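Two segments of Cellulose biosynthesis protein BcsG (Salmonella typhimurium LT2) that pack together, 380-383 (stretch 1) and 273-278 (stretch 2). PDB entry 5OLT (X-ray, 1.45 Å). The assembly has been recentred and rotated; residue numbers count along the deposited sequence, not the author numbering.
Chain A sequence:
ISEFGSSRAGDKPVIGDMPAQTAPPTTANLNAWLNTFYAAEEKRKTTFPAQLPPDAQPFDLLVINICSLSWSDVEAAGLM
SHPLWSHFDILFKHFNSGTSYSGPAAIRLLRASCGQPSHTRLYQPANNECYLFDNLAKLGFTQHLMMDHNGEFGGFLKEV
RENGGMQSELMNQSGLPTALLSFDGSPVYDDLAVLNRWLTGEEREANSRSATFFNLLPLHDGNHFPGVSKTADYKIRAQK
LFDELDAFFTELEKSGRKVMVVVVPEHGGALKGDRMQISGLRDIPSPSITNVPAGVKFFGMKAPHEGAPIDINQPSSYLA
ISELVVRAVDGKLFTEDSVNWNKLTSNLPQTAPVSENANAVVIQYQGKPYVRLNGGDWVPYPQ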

# COMPACT_ATOMS: atom_id res chain seq x y z
N PRO A 380 4.23 -0.14 27.12
CA PRO A 380 4.93 -1.00 26.16
C PRO A 380 3.94 -2.01 25.54
O PRO A 380 3.07 -2.58 26.22
CB PRO A 380 5.99 -1.72 27.02
CG PRO A 380 6.22 -0.74 28.13
CD PRO A 380 4.90 -0.14 28.44
N TYR A 381 4.06 -2.19 24.23
CA TYR A 381 3.29 -3.25 23.60
C TYR A 381 3.98 -4.58 23.99
O TYR A 381 5.19 -4.70 23.80
CB TYR A 381 3.30 -3.04 22.07
CG TYR A 381 2.44 -4.11 21.39
CD1 TYR A 381 1.06 -4.08 21.50
CD2 TYR A 381 3.04 -5.20 20.73
CE1 TYR A 381 0.26 -5.07 20.95
CE2 TYR A 381 2.24 -6.20 20.17
CZ TYR A 381 0.86 -6.12 20.30
OH TYR A 381 0.05 -7.10 19.77
N PRO A 382 3.21 -5.58 24.49
CA PRO A 382 3.90 -6.71 25.13
C PRO A 382 4.57 -7.71 24.19
O PRO A 382 5.30 -8.59 24.69
CB PRO A 382 2.81 -7.41 25.94
CG PRO A 382 1.53 -6.71 25.66
CD PRO A 382 1.76 -5.53 24.80
N GLN A 383 4.31 -7.60 22.88
CA GLN A 383 4.92 -8.41 21.81
C GLN A 383 4.58 -9.88 22.00
O GLN A 383 5.39 -10.75 21.63
CB GLN A 383 6.42 -8.14 21.69
CG GLN A 383 6.69 -6.71 21.21
CD GLN A 383 8.15 -6.42 21.01
OE1 GLN A 383 8.68 -6.58 19.91
NE2 GLN A 383 8.82 -6.00 22.08
OXT GLN A 383 3.48 -10.19 22.55
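Stretch 2 (273-278) GDRMQI

The most unusual feature of this contact is that the chain ends in it: the C-terminal carboxylate of Q383 is received by the backbone of a loop more than a hundred residues earlier in the sequence. OXT of Q383 accepts a hydrogen bond from the backbone N of R275 at 3.0 Å, with an N-H...acceptor angle of 158°. The next amide is reached through a water: water 1 accepts from N of M276 at 2.9 Å and donates to OXT of Q383 at 2.7 Å, whereas the direct separation of OXT of Q383 from N of M276 is 4.3 Å. One carboxylate oxygen thus engages two successive amides, the first directly and the second through solvent.

Neither a helix nor a sheet frames the contact, and stretch 2 is loop throughout. D274 is extended, with phi/psi of -140/-166°; R275 and M276 then turn through helical values of -63/-45° and -80/-34°, and Q277 returns to an extended conformation at -127/110°. The turn is closed by a backbone hydrogen bond from N of D274 to O of Q277 at 2.9 Å, and by a side-chain hydrogen bond from N of Q277 to OD1 of D274 at 2.8 Å. The nearest CA atoms across the two stretches are those of Q383 and D274, 6.0 Å apart. From there the pairings run in opposite order along the two stretches, Q383 lying by D274 and R275, and P382 by R275 and M276, although the side chain of Y381 reaches back to D274 as well.

D274, R275 and M276 all direct their CA-to-CB bonds toward stretch 1. The p rotamer of D274 (chi1 65°) brings OD2 to the edge of the Y381 ring, near its plane, where OH of Y381 donates a short hydrogen bond to OD2 of D274 at 2.6 Å. The CA-to-CB bond of Y381 itself points sideways, but its t rotamer carries the hydroxyl to the loop. The two carboxylates are also close, OXT of Q383 being 4.1 Å from OD2 of D274.

R275 reaches along the chain terminus with an extended side chain, chi2 and chi3 both t. Its NH1 donates to the backbone O of P382 at 2.8 Å (154°), the acceptor lying at the guanidinium edge. The arginine therefore holds the terminus at two points, by its backbone N and by its side chain. Its charge also lies near that of the carboxylate, NH1 of R275 being 4.3 Å from OXT of Q383, beyond salt-bridge range.

The apolar part of the contact belongs to M276, whose all-t side chain runs out past P382 and Y381. CB of M276 packs on CG of P382 at 4.1 Å, and SD of M276 meets CE1 of Y381 at 3.7 Å, obliquely to the ring. Altogether, the two stretches bury 355 Å², both sides summed.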

# COMPACT_ATOMS: atom_id res chain seq x y z
N GLY A 273 -0.40 -15.20 16.30
CA GLY A 273 -0.79 -14.39 17.46
C GLY A 273 0.38 -14.00 18.34
O GLY A 273 1.53 -14.48 18.15
N ASP A 274 0.12 -13.15 19.33
CA ASP A 274 1.15 -12.79 20.30
C ASP A 274 0.54 -12.71 21.69
O ASP A 274 -0.59 -13.20 21.88
CB ASP A 274 1.87 -11.50 19.84
CG ASP A 274 0.97 -10.27 19.81
OD1 ASP A 274 -0.14 -10.28 20.40
OD2 ASP A 274 1.36 -9.26 19.20
N ARG A 275 1.24 -12.11 22.66
CA ARG A 275 0.77 -12.18 24.05
C ARG A 275 -0.57 -11.50 24.19
O ARG A 275 -1.48 -12.02 24.89
CB ARG A 275 1.77 -11.55 25.03
CG ARG A 275 3.03 -12.38 25.16
CD ARG A 275 4.11 -11.62 25.93
NE ARG A 275 5.31 -12.46 26.09
CZ ARG A 275 6.54 -12.12 25.71
NH1 ARG A 275 6.79 -10.95 25.11
NH2 ARG A 275 7.54 -12.95 25.94
N MET A 276 -0.70 -10.30 23.61
CA MET A 276 -1.93 -9.53 23.75
C MET A 276 -3.05 -9.97 22.83
O MET A 276 -4.22 -9.80 23.18
CB MET A 276 -1.65 -8.05 23.50
CG MET A 276 -2.80 -7.15 23.85
SD MET A 276 -2.36 -5.43 23.58
CE MET A 276 -3.86 -4.69 24.23
N GLN A 277 -2.70 -10.43 21.62
CA GLN A 277 -3.71 -10.70 20.61
C GLN A 277 -3.58 -12.11 20.05
O GLN A 277 -2.65 -12.43 19.32
CB GLN A 277 -3.59 -9.68 19.47
CG GLN A 277 -3.65 -8.26 20.00
CD GLN A 277 -3.76 -7.29 18.84
OE1 GLN A 277 -2.76 -6.93 18.19
NE2 GLN A 277 -4.93 -6.87 18.60
N ILE A 278 -4.56 -12.96 20.39
CA ILE A 278 -4.56 -14.35 19.90
C ILE A 278 -4.69 -14.31 18.36
O ILE A 278 -5.19 -13.32 17.79
CB ILE A 278 -5.68 -15.16 20.61
CG1 ILE A 278 -5.36 -16.67 20.57
CG2 ILE A 278 -7.05 -14.72 20.08
CD1 ILE A 278 -5.92 -17.48 21.75
O HOH W 1 1.34 -8.60 22.53